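Long-range contacts in methyltransferase (Thermus thermophilus, PDB 1WS6), which is probably an S-adenosylmethionine-dependent methyltransferase with a Rossmann-like fold, though its substrate is not established: residues R110-F115 / L136-G141; A126-L131 / Y143-P148. All coordinates share one frame; numbering follows the deposited sequence.

Interaction 1 of 2, residues R110-F115 / L136-G141; sequences RFTVAF and LVEAGG
Thr112 and Glu138 carry the polar side-chain contact between 110-115 and 136-141. Their side chains cross obliquely. Thr112 OG1 donates a hydrogen bond to Glu138 OE1 at 2.8 Å, and the hydroxyl meets this oxygen from above the carboxylate plane, 63° out of it. CG of Glu138 lies between its own backbone N and carbonyl carbon (chi1 74°). Beyond CG the chain is extended, and it carries the carboxylate over to the threonine.

The backbones pair as a short parallel bridge between Phe111 and Val137. Phe111 N donates to Leu136 O at 3.0 Å, and Glu138 N donates to Phe111 O at 2.9 Å. A CA-H...O contact from Val137 CA also reaches Phe111 O.

The side chains of Phe111 and Val137 lie on the same face of the sheet. The Phe111 ring turns its edge to Leu136 O, and its CD2 stands 4.3 Å from Leu136 CB. Val137 divides its two methyls. CG1, anti to the backbone N (chi1 175°), lies by Phe111 O and Thr112 O. CG2 touches Ala114 CB at 3.7 Å. Arg110 is exposed, and its CG lies 3.4 Å from Leu136 O.

After Glu138 the chain makes a type II turn to Gly141, closed by Gly141 N to Glu138 O. Gly140 has a positive phi, and a CB there would be jammed against the carbonyl O of Ala139. At Gly141 a CB would run into Thr112 O. Leu136 also packs on Leu101, Ala104 and Lys105 of helix 97-106, and Arg44 makes a cation-pi contact with Phe111. The pairing of these two glycines opposite Val171 fits a G1 beta bulge. The arrangement is a parallel strand pairing in a Rossmann-like methyltransferase fold, where the chain returns from helix 126-134 to the central sheet.

Interaction 2 of 2, residues A126-L131 / Y143-P148; sequences ALFGEL and YVLQHP
Phe128 lies with one ring face on Leu145, and this pair is the tight part of the contact. Leu145 CB stands over the ring centre, 3.5 Å from the centroid and 14° off the normal, in a CH-pi contact. The two side chains slide past each other in opposite directions. Both leucine methyls follow the ring back toward its root. CD1 lies 3.6 Å from Phe128 CG, and CD2 lies 3.5 Å from Phe128 CD2. The first torsion of Phe128 puts CG anti to the carbonyl carbon (chi1 -66°). The CB bond points neither at the strand nor away from it, and the ring reaches across to Leu145. At the far end of the ring, CZ is 3.5 Å from Gln146 O, which lies at the edge, near the ring plane.

Leu131 makes the second close contact. Its CD2 meets the edge of the Tyr143 ring, 3.3 Å from CE2. Its CD1 is 4.1 Å from Leu145 CD2.

The fit is looser at His147. Its side chain crosses Phe128 at about a right angle, and CD2 comes to 3.9 Å of Phe128 CE1. The imidazole is held from both nitrogens: ND1 donates to Pro148 O, and NE2 bonds to Thr167 OG1. Ala126 and Glu130 are exposed and make no contact with the strand, so the helix has a solvent side here. An alanine at Phe128 would probably leave a gap over Leu145 CB and deprive His147 CD2 of its aromatic neighbour.

Helix 126-131 runs nearly antiparallel to strand 143-148, at 170°, with the axes 10.1 Å apart. Met116 of strand 111-116 touches both Phe128 and Leu131, and Leu153, in a loop, touches both Phe128 and Leu145. The helix therefore packs across two neighbouring strands of the central sheet.

In the fold
Interactions 1 and 2 have centres 14 Å apart and alternate along the chain. Strand 111-116 comes first, then helix 126-134, strand 137-138 and strand 141-148. The helix is thus the connection of a beta-alpha-beta crossover. Strands 111-116 and 141-148 are parallel neighbours in the mixed seven-stranded sheet, ordered 3-2-1-4-5-7-6 as in Rossmann-like methyltransferases. The two contacts also touch directly. Val144 N probably bonds to Ala114 O across the strands, and Tyr143 OH probably bonds to Val137 N. Interaction 1 lies where the chain comes back to the sheet after the helix, and interaction 2 is where that helix packs on it.

Interaction 1 of 2, residues R110-F115 / L136-G141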
loop_
_atom_site.group_PDB
_atom_site.type_symbol
_atom_site.label_atom_id
_atom_site.label_comp_id
_atom_site.label_asym_id
_atom_site.label_seq_id
_atom_site.Cartn_x
_atom_site.Cartn_y
_atom_site.Cartn_z
ATOM N N ARG A 110 -0.108 12.932 7.897
ATOM C CA ARG A 110 0.324 13.154 6.528
ATOM C C ARG A 110 1.367 12.152 6.062
ATOM O O ARG A 110 2.181 11.656 6.848
ATOM C CB ARG A 110 0.803 14.594 6.343
ATOM C CG ARG A 110 -0.262 15.424 5.656
ATOM C CD ARG A 110 -0.426 16.772 6.292
ATOM N NE ARG A 110 -1.669 17.428 5.877
ATOM C CZ ARG A 110 -2.890 16.980 6.164
ATOM N NH1 ARG A 110 -3.049 15.863 6.866
ATOM N NH2 ARG A 110 -3.954 17.666 5.770
ATOM N N PHE A 111 1.321 11.848 4.770
ATOM C CA PHE A 111 2.217 10.871 4.175
ATOM C C PHE A 111 2.767 11.343 2.850
ATOM O O PHE A 111 2.189 12.210 2.188
ATOM C CB PHE A 111 1.466 9.565 3.930
ATOM C CG PHE A 111 0.753 9.039 5.137
ATOM C CD1 PHE A 111 1.319 8.040 5.911
ATOM C CD2 PHE A 111 -0.485 9.553 5.504
ATOM C CE1 PHE A 111 0.666 7.560 7.034
ATOM C CE2 PHE A 111 -1.146 9.078 6.627
ATOM C CZ PHE A 111 -0.570 8.080 7.392
ATOM N N THR A 112 3.881 10.744 2.453
ATOM C CA THR A 112 4.509 11.072 1.185
ATOM C C THR A 112 3.908 10.199 0.075
ATOM O O THR A 112 3.778 10.624 -1.073
ATOM C CB THR A 112 6.014 10.846 1.285
ATOM O OG1 THR A 112 6.535 11.720 2.294
ATOM C CG2 THR A 112 6.700 11.120 -0.042
ATOM N N VAL A 113 3.529 8.979 0.435
ATOM C CA VAL A 113 2.941 8.049 -0.514
ATOM C C VAL A 113 1.782 7.288 0.108
ATOM O O VAL A 113 1.838 6.886 1.273
ATOM C CB VAL A 113 3.964 7.007 -0.998
ATOM C CG1 VAL A 113 3.280 6.005 -1.914
ATOM C CG2 VAL A 113 5.110 7.695 -1.706
ATOM N N ALA A 114 0.724 7.107 -0.667
ATOM C CA ALA A 114 -0.434 6.365 -0.195
ATOM C C ALA A 114 -0.779 5.357 -1.285
ATOM O O ALA A 114 -1.275 5.730 -2.344
ATOM C CB ALA A 114 -1.608 7.305 0.060
ATOM N N PHE A 115 -0.480 4.087 -1.018
ATOM C CA PHE A 115 -0.735 2.994 -1.949
ATOM C C PHE A 115 -1.990 2.238 -1.563
ATOM O O PHE A 115 -2.160 1.840 -0.409
ATOM C CB PHE A 115 0.453 2.023 -1.971
ATOM C CG PHE A 115 0.179 0.738 -2.719
ATOM C CD1 PHE A 115 -0.495 -0.318 -2.105
ATOM C CD2 PHE A 115 0.577 0.589 -4.038
ATOM C CE1 PHE A 115 -0.766 -1.503 -2.799
ATOM C CE2 PHE A 115 0.311 -0.590 -4.741
ATOM C CZ PHE A 115 -0.362 -1.638 -4.122
ATOM N N LEU A 136 -4.652 13.308 2.449
ATOM C CA LEU A 136 -3.611 12.873 3.382
ATOM C C LEU A 136 -2.163 12.911 2.874
ATOM O O LEU A 136 -1.231 12.870 3.673
ATOM C CB LEU A 136 -3.925 11.470 3.891
ATOM C CG LEU A 136 -5.231 11.288 4.675
ATOM C CD1 LEU A 136 -5.384 9.823 5.055
ATOM C CD2 LEU A 136 -5.222 12.180 5.930
ATOM N N VAL A 137 -1.968 12.989 1.559
ATOM C CA VAL A 137 -0.619 13.043 0.993
ATOM C C VAL A 137 -0.130 14.483 0.838
ATOM O O VAL A 137 -0.796 15.325 0.246
ATOM C CB VAL A 137 -0.549 12.355 -0.388
ATOM C CG1 VAL A 137 0.839 12.543 -0.993
ATOM C CG2 VAL A 137 -0.858 10.867 -0.249
ATOM N N GLU A 138 1.050 14.746 1.380
ATOM C CA GLU A 138 1.678 16.059 1.342
ATOM C C GLU A 138 2.011 16.476 -0.084
ATOM O O GLU A 138 2.113 15.635 -0.981
ATOM C CB GLU A 138 2.973 16.013 2.146
ATOM C CG GLU A 138 4.069 15.261 1.427
ATOM C CD GLU A 138 5.257 14.942 2.311
ATOM O OE1 GLU A 138 6.268 14.442 1.767
ATOM O OE2 GLU A 138 5.179 15.181 3.538
ATOM N N ALA A 139 2.183 17.779 -0.290
ATOM C CA ALA A 139 2.540 18.288 -1.608
ATOM C C ALA A 139 3.805 17.563 -2.047
ATOM O O ALA A 139 4.721 17.356 -1.249
ATOM C CB ALA A 139 2.799 19.781 -1.544
ATOM N N GLY A 140 3.852 17.171 -3.313
ATOM C CA GLY A 140 5.018 16.466 -3.809
ATOM C C GLY A 140 4.903 14.953 -3.701
ATOM O O GLY A 140 5.690 14.231 -4.298
ATOM N N GLY A 141 3.914 14.478 -2.952
ATOM C CA GLY A 141 3.734 13.046 -2.785
ATOM C C GLY A 141 2.931 12.363 -3.874
ATOM O O GLY A 141 2.599 12.969 -4.894
#

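Interaction 2 of 2, residues A126-L131 / Y143-P148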
loop_
_atom_site.group_PDB
_atom_site.type_symbol
_atom_site.label_atom_id
_atom_site.label_comp_id
_atom_site.label_asym_id
_atom_site.label_seq_id
_atom_site.Cartn_x
_atom_site.Cartn_y
_atom_site.Cartn_z
ATOM N N ALA A 126 -14.875 4.526 -6.313
ATOM C CA ALA A 126 -15.477 5.271 -5.228
ATOM C C ALA A 126 -14.416 5.239 -4.122
ATOM O O ALA A 126 -14.179 6.241 -3.449
ATOM C CB ALA A 126 -16.757 4.589 -4.760
ATOM N N LEU A 127 -13.769 4.086 -3.954
ATOM C CA LEU A 127 -12.729 3.950 -2.933
ATOM C C LEU A 127 -11.554 4.881 -3.209
ATOM O O LEU A 127 -11.104 5.591 -2.309
ATOM C CB LEU A 127 -12.241 2.495 -2.819
ATOM C CG LEU A 127 -13.213 1.541 -2.110
ATOM C CD1 LEU A 127 -12.600 0.173 -2.016
ATOM C CD2 LEU A 127 -13.533 2.061 -0.713
ATOM N N PHE A 128 -11.074 4.898 -4.448
ATOM C CA PHE A 128 -9.956 5.771 -4.811
ATOM C C PHE A 128 -10.385 7.215 -4.606
ATOM O O PHE A 128 -9.610 8.037 -4.120
ATOM C CB PHE A 128 -9.554 5.563 -6.276
ATOM C CG PHE A 128 -8.984 4.201 -6.567
ATOM C CD1 PHE A 128 -9.120 3.634 -7.830
ATOM C CD2 PHE A 128 -8.297 3.495 -5.595
ATOM C CE1 PHE A 128 -8.580 2.387 -8.114
ATOM C CE2 PHE A 128 -7.752 2.249 -5.872
ATOM C CZ PHE A 128 -7.893 1.694 -7.130
ATOM N N GLY A 129 -11.630 7.510 -4.976
ATOM C CA GLY A 129 -12.161 8.851 -4.824
ATOM C C GLY A 129 -12.087 9.311 -3.384
ATOM O O GLY A 129 -11.719 10.448 -3.104
ATOM N N GLU A 130 -12.432 8.419 -2.463
ATOM C CA GLU A 130 -12.393 8.730 -1.038
ATOM C C GLU A 130 -10.964 8.989 -0.566
ATOM O O GLU A 130 -10.713 9.917 0.204
ATOM C CB GLU A 130 -13.002 7.577 -0.235
ATOM C CG GLU A 130 -14.506 7.434 -0.422
ATOM C CD GLU A 130 -15.299 8.536 0.280
ATOM O OE1 GLU A 130 -16.512 8.659 -0.004
ATOM O OE2 GLU A 130 -14.724 9.271 1.121
ATOM N N LEU A 131 -10.026 8.165 -1.023
ATOM C CA LEU A 131 -8.629 8.329 -0.635
ATOM C C LEU A 131 -8.142 9.685 -1.140
ATOM O O LEU A 131 -7.571 10.474 -0.389
ATOM C CB LEU A 131 -7.774 7.229 -1.260
ATOM C CG LEU A 131 -6.468 6.813 -0.575
ATOM C CD1 LEU A 131 -5.550 6.216 -1.627
ATOM C CD2 LEU A 131 -5.793 7.992 0.103
ATOM N N TYR A 143 -0.302 9.259 -4.840
ATOM C CA TYR A 143 -1.428 8.386 -4.533
ATOM C C TYR A 143 -1.245 7.322 -5.605
ATOM O O TYR A 143 -1.209 7.635 -6.797
ATOM C CB TYR A 143 -2.795 9.053 -4.748
ATOM C CG TYR A 143 -3.232 10.007 -3.659
ATOM C CD1 TYR A 143 -3.040 11.378 -3.792
ATOM C CD2 TYR A 143 -3.832 9.537 -2.495
ATOM C CE1 TYR A 143 -3.431 12.252 -2.802
ATOM C CE2 TYR A 143 -4.229 10.408 -1.491
ATOM C CZ TYR A 143 -4.023 11.764 -1.652
ATOM O OH TYR A 143 -4.384 12.637 -0.659
ATOM N N VAL A 144 -1.088 6.075 -5.192
ATOM C CA VAL A 144 -0.915 4.998 -6.146
ATOM C C VAL A 144 -2.087 4.050 -5.999
ATOM O O VAL A 144 -2.353 3.541 -4.911
ATOM C CB VAL A 144 0.383 4.225 -5.893
ATOM C CG1 VAL A 144 0.504 3.091 -6.904
ATOM C CG2 VAL A 144 1.577 5.175 -5.986
ATOM N N LEU A 145 -2.777 3.804 -7.101
ATOM C CA LEU A 145 -3.942 2.940 -7.076
ATOM C C LEU A 145 -3.724 1.695 -7.943
ATOM O O LEU A 145 -3.362 1.815 -9.111
ATOM C CB LEU A 145 -5.146 3.753 -7.573
ATOM C CG LEU A 145 -5.107 5.231 -7.106
ATOM C CD1 LEU A 145 -6.169 6.072 -7.814
ATOM C CD2 LEU A 145 -5.309 5.296 -5.600
ATOM N N GLN A 146 -3.902 0.503 -7.371
ATOM C CA GLN A 146 -3.747 -0.728 -8.149
ATOM C C GLN A 146 -5.144 -1.224 -8.476
ATOM O O GLN A 146 -6.030 -1.172 -7.635
ATOM C CB GLN A 146 -2.993 -1.812 -7.375
ATOM C CG GLN A 146 -2.885 -3.121 -8.160
ATOM C CD GLN A 146 -2.241 -4.259 -7.374
ATOM O OE1 GLN A 146 -2.754 -5.383 -7.356
ATOM N NE2 GLN A 146 -1.104 -3.979 -6.738
ATOM N N HIS A 147 -5.338 -1.718 -9.691
ATOM C CA HIS A 147 -6.653 -2.176 -10.117
ATOM C C HIS A 147 -6.560 -2.974 -11.413
ATOM O O HIS A 147 -5.502 -3.054 -12.033
ATOM C CB HIS A 147 -7.523 -0.953 -10.360
ATOM C CG HIS A 147 -6.905 0.030 -11.311
ATOM N ND1 HIS A 147 -6.817 -0.200 -12.667
ATOM C CD2 HIS A 147 -6.301 1.222 -11.094
ATOM C CE1 HIS A 147 -6.187 0.807 -13.243
ATOM N NE2 HIS A 147 -5.861 1.684 -12.311
ATOM N N PRO A 148 -7.670 -3.591 -11.836
ATOM C CA PRO A 148 -7.583 -4.348 -13.091
ATOM C C PRO A 148 -7.355 -3.375 -14.242
ATOM O O PRO A 148 -7.961 -2.302 -14.285
ATOM C CB PRO A 148 -8.930 -5.074 -13.160
ATOM C CG PRO A 148 -9.831 -4.287 -12.238
ATOM C CD PRO A 148 -8.927 -3.869 -11.122
#